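Local coordinates for protein GTP pyrophosphokinase YjbM (Bacillus subtilis, PDB 5DEC) that transfers pyrophosphate from ATP to GDP or GTP, making the stringent-response alarmones ppGpp and pppGpp as an allosterically regulated homotetramer, at residues 44-55 and 79-89. Sequence-based numbering, arbitrary orientation.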
loop_
_atom_site.group_PDB
_atom_site.type_symbol
_atom_site.label_atom_id
_atom_site.label_comp_id
_atom_site.label_asym_id
_atom_site.label_seq_id
_atom_site.Cartn_x
_atom_site.Cartn_y
_atom_site.Cartn_z
ATOM N N HIS B 44 22.682 7.209 -8.164
ATOM C CA HIS B 44 22.645 6.261 -7.056
ATOM C C HIS B 44 21.865 6.837 -5.884
ATOM O O HIS B 44 22.265 7.843 -5.299
ATOM C CB HIS B 44 24.053 5.878 -6.593
ATOM C CG HIS B 44 24.065 5.080 -5.321
ATOM N ND1 HIS B 44 23.589 3.792 -5.243
ATOM C CD2 HIS B 44 24.472 5.413 -4.071
ATOM C CE1 HIS B 44 23.715 3.354 -3.998
ATOM N NE2 HIS B 44 24.244 4.318 -3.270
ATOM N N SER B 45 20.770 6.187 -5.515
ATOM C CA SER B 45 20.037 6.613 -4.322
ATOM C C SER B 45 20.798 6.211 -3.055
ATOM O O SER B 45 21.289 5.090 -2.955
ATOM C CB SER B 45 18.629 6.019 -4.312
ATOM O OG SER B 45 18.011 6.258 -3.060
ATOM N N PRO B 46 20.929 7.136 -2.097
ATOM C CA PRO B 46 21.574 6.811 -0.817
ATOM C C PRO B 46 20.680 5.961 0.099
ATOM O O PRO B 46 21.128 5.507 1.162
ATOM C CB PRO B 46 21.854 8.191 -0.205
ATOM C CG PRO B 46 20.813 9.084 -0.801
ATOM C CD PRO B 46 20.583 8.567 -2.202
ATOM N N ILE B 47 19.440 5.745 -0.311
ATOM C CA ILE B 47 18.510 4.912 0.440
ATOM C C ILE B 47 18.043 3.737 -0.400
ATOM O O ILE B 47 17.570 3.898 -1.524
ATOM C CB ILE B 47 17.288 5.713 0.917
ATOM C CG1 ILE B 47 17.713 6.764 1.951
ATOM C CG2 ILE B 47 16.212 4.782 1.468
ATOM C CD1 ILE B 47 16.559 7.605 2.457
ATOM N N GLU B 48 18.169 2.543 0.149
ATOM C CA GLU B 48 17.719 1.369 -0.566
ATOM C C GLU B 48 16.246 1.081 -0.192
ATOM O O GLU B 48 15.399 0.948 -1.069
ATOM C CB GLU B 48 18.635 0.183 -0.235
ATOM C CG GLU B 48 18.498 -0.975 -1.164
ATOM C CD GLU B 48 19.178 -0.720 -2.499
ATOM O OE1 GLU B 48 19.655 0.416 -2.743
ATOM O OE2 GLU B 48 19.231 -1.667 -3.307
ATOM N N PHE B 49 15.933 0.994 1.098
ATOM C CA PHE B 49 14.529 0.969 1.495
ATOM C C PHE B 49 14.331 1.450 2.931
ATOM O O PHE B 49 15.292 1.710 3.661
ATOM C CB PHE B 49 13.915 -0.436 1.321
ATOM C CG PHE B 49 14.490 -1.491 2.231
ATOM C CD1 PHE B 49 15.670 -2.152 1.914
ATOM C CD2 PHE B 49 13.809 -1.858 3.388
ATOM C CE1 PHE B 49 16.176 -3.149 2.758
ATOM C CE2 PHE B 49 14.313 -2.852 4.243
ATOM C CZ PHE B 49 15.501 -3.492 3.922
ATOM N N VAL B 50 13.064 1.612 3.308
ATOM C CA VAL B 50 12.680 2.222 4.573
ATOM C C VAL B 50 11.616 1.384 5.261
ATOM O O VAL B 50 10.647 1.018 4.626
ATOM C CB VAL B 50 12.132 3.649 4.361
ATOM C CG1 VAL B 50 11.770 4.292 5.683
ATOM C CG2 VAL B 50 13.138 4.505 3.611
ATOM N N THR B 51 11.804 1.066 6.537
ATOM C CA THR B 51 10.759 0.391 7.298
ATOM C C THR B 51 10.417 1.205 8.527
ATOM O O THR B 51 11.215 2.031 8.978
ATOM C CB THR B 51 11.183 -1.021 7.765
ATOM O OG1 THR B 51 12.193 -0.911 8.783
ATOM C CG2 THR B 51 11.697 -1.849 6.591
ATOM N N GLY B 52 9.253 0.931 9.102
ATOM C CA GLY B 52 8.840 1.610 10.312
ATOM C C GLY B 52 7.934 0.734 11.151
ATOM O O GLY B 52 7.243 -0.148 10.640
ATOM N N ARG B 53 7.953 0.977 12.449
ATOM C CA ARG B 53 7.285 0.112 13.403
ATOM C C ARG B 53 6.966 0.881 14.683
ATOM O O ARG B 53 7.794 1.666 15.169
ATOM C CB ARG B 53 8.181 -1.119 13.661
ATOM C CG ARG B 53 8.298 -1.577 15.087
ATOM C CD ARG B 53 7.076 -2.323 15.548
ATOM N NE ARG B 53 6.903 -3.648 14.975
ATOM C CZ ARG B 53 7.453 -4.742 15.484
ATOM N NH1 ARG B 53 8.224 -4.656 16.564
ATOM N NH2 ARG B 53 7.237 -5.916 14.910
ATOM N N VAL B 54 5.769 0.663 15.232
ATOM C CA VAL B 54 5.466 1.102 16.592
ATOM C C VAL B 54 5.614 -0.085 17.538
ATOM O O VAL B 54 5.111 -1.170 17.260
ATOM C CB VAL B 54 4.044 1.712 16.709
ATOM C CG1 VAL B 54 3.668 1.940 18.175
ATOM C CG2 VAL B 54 3.971 2.997 15.932
ATOM N N LYS B 55 6.293 0.138 18.657
ATOM C CA LYS B 55 6.582 -0.922 19.616
ATOM C C LYS B 55 5.314 -1.559 20.186
ATOM O O LYS B 55 4.403 -0.854 20.612
ATOM C CB LYS B 55 7.421 -0.354 20.757
ATOM C CG LYS B 55 8.478 -1.289 21.294
ATOM C CD LYS B 55 9.645 -0.521 21.895
ATOM C CE LYS B 55 10.946 -1.291 21.736
ATOM N NZ LYS B 55 12.018 -0.748 22.618
ATOM N N ASP B 79 11.832 5.400 21.587
ATOM C CA ASP B 79 11.693 4.468 20.471
ATOM C C ASP B 79 10.364 3.722 20.457
ATOM O O ASP B 79 10.264 2.632 19.896
ATOM C CB ASP B 79 12.832 3.455 20.495
ATOM C CG ASP B 79 12.817 2.602 21.743
ATOM O OD1 ASP B 79 12.339 3.083 22.792
ATOM O OD2 ASP B 79 13.272 1.445 21.671
ATOM N N ILE B 80 9.336 4.323 21.037
ATOM C CA ILE B 80 7.999 3.790 20.888
ATOM C C ILE B 80 7.679 3.771 19.402
ATOM O O ILE B 80 7.172 2.772 18.869
ATOM C CB ILE B 80 6.983 4.619 21.682
ATOM C CG1 ILE B 80 7.274 4.469 23.174
ATOM C CG2 ILE B 80 5.558 4.172 21.373
ATOM C CD1 ILE B 80 6.528 5.453 24.041
ATOM N N ALA B 81 8.012 4.869 18.727
ATOM C CA ALA B 81 7.938 4.927 17.273
ATOM C C ALA B 81 9.344 4.802 16.697
ATOM O O ALA B 81 10.280 5.459 17.180
ATOM C CB ALA B 81 7.294 6.219 16.826
ATOM N N GLY B 82 9.512 3.967 15.678
ATOM C CA GLY B 82 10.841 3.795 15.099
ATOM C C GLY B 82 10.828 3.617 13.594
ATOM O O GLY B 82 9.933 2.980 13.038
ATOM N N LEU B 83 11.831 4.174 12.919
ATOM C CA LEU B 83 12.019 3.882 11.505
ATOM C C LEU B 83 13.411 3.340 11.283
ATOM O O LEU B 83 14.323 3.573 12.086
ATOM C CB LEU B 83 11.795 5.105 10.616
ATOM C CG LEU B 83 10.309 5.338 10.334
ATOM C CD1 LEU B 83 9.719 6.242 11.404
ATOM C CD2 LEU B 83 10.074 5.871 8.946
ATOM N N ARG B 84 13.577 2.594 10.203
ATOM C CA ARG B 84 14.915 2.144 9.845
ATOM C C ARG B 84 15.150 2.467 8.403
ATOM O O ARG B 84 14.310 2.164 7.539
ATOM C CB ARG B 84 15.095 0.654 10.106
ATOM C CG ARG B 84 14.871 0.359 11.578
ATOM C CD ARG B 84 15.443 -0.947 12.052
ATOM N NE ARG B 84 15.286 -1.016 13.502
ATOM C CZ ARG B 84 15.145 -2.140 14.194
ATOM N NH1 ARG B 84 15.182 -3.312 13.573
ATOM N NH2 ARG B 84 15.003 -2.087 15.514
ATOM N N ILE B 85 16.291 3.093 8.150
ATOM C CA ILE B 85 16.662 3.460 6.798
ATOM C C ILE B 85 17.852 2.573 6.429
ATOM O O ILE B 85 18.869 2.601 7.115
ATOM C CB ILE B 85 17.048 4.954 6.695
ATOM C CG1 ILE B 85 15.875 5.853 7.134
ATOM C CG2 ILE B 85 17.468 5.283 5.282
ATOM C CD1 ILE B 85 16.240 7.374 7.181
ATOM N N MET B 86 17.716 1.791 5.356
ATOM C CA MET B 86 18.781 0.878 4.923
ATOM C C MET B 86 19.491 1.456 3.703
ATOM O O MET B 86 18.839 1.873 2.749
ATOM C CB MET B 86 18.212 -0.500 4.582
ATOM C CG MET B 86 18.370 -1.514 5.705
ATOM S SD MET B 86 17.566 -1.000 7.239
ATOM C CE MET B 86 15.847 -1.104 6.788
ATOM N N CYS B 87 20.819 1.472 3.751
ATOM C CA CYS B 87 21.637 2.023 2.674
ATOM C C CYS B 87 22.559 0.957 2.088
ATOM O O CYS B 87 22.983 0.055 2.790
ATOM C CB CYS B 87 22.478 3.195 3.199
ATOM S SG CYS B 87 21.552 4.410 4.158
ATOM N N GLN B 88 22.900 1.096 0.814
ATOM C CA GLN B 88 23.809 0.171 0.146
ATOM C C GLN B 88 25.237 0.280 0.643
ATOM O O GLN B 88 25.891 -0.731 0.893
ATOM C CB GLN B 88 23.766 0.437 -1.345
ATOM C CG GLN B 88 24.207 -0.692 -2.213
ATOM C CD GLN B 88 23.675 -0.526 -3.615
ATOM O OE1 GLN B 88 24.012 0.431 -4.301
ATOM N NE2 GLN B 88 22.812 -1.441 -4.036
ATOM N N PHE B 89 25.725 1.509 0.780
ATOM C CA PHE B 89 27.128 1.748 1.140
ATOM C C PHE B 89 27.261 2.510 2.458
ATOM O O PHE B 89 26.399 3.326 2.812
ATOM C CB PHE B 89 27.850 2.536 0.034
ATOM C CG PHE B 89 27.857 1.846 -1.292
ATOM C CD1 PHE B 89 28.767 0.830 -1.555
ATOM C CD2 PHE B 89 26.941 2.193 -2.278
ATOM C CE1 PHE B 89 28.772 0.184 -2.791
ATOM C CE2 PHE B 89 26.936 1.543 -3.515
ATOM C CZ PHE B 89 27.850 0.538 -3.771
HETATM O O HOH W 1 21.569 2.919 -1.020
#
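Lys-55 and Asp-79 close one end of this antiparallel strand pair with a salt bridge, Lys-55 NZ lying 2.7 Å from Asp-79 OD2 and above the carboxylate plane. Beside it, Lys-55 N donates to Ile-80 O at 2.8 Å, so backbone and ammonium both tie Lys-55 to the two residues leading into strand 81-87. With an alanine here the ammonium is gone, and Asp-79, still held by Lys-63 at OD1, would probably lose some hold on its rotation. Paired backbone bonds continue through Arg-53/Gly-82 and Thr-51/Arg-84. At Glu-48 and Phe-49 a classic beta bulge sets two residues against Met-86, whose O accepts a 2.8 Å bond from Glu-48 N. Phe-49, its ring swung between backbone N and carbonyl carbon (chi1 66°), receives Met-86 CB over one face, while Met-86 CE reaches Phe-49 CE2 at 3.4 Å. On the face carrying Val-50, Ile-85 CG2 meets CG1 of Ile-47, from the preceding loop. Farther along, the Phe-89 edge turns toward the His-44 face in an offset edge-to-face pair, planes at 65°; His-44 NE2 is hydrogen-bonded to Asp-92 OD2. The salt bridge thus joins two ATP-site residues, Asp-79 also binding magnesium; the strands run from there to allosteric-site residues Glu-48 and Phe-49.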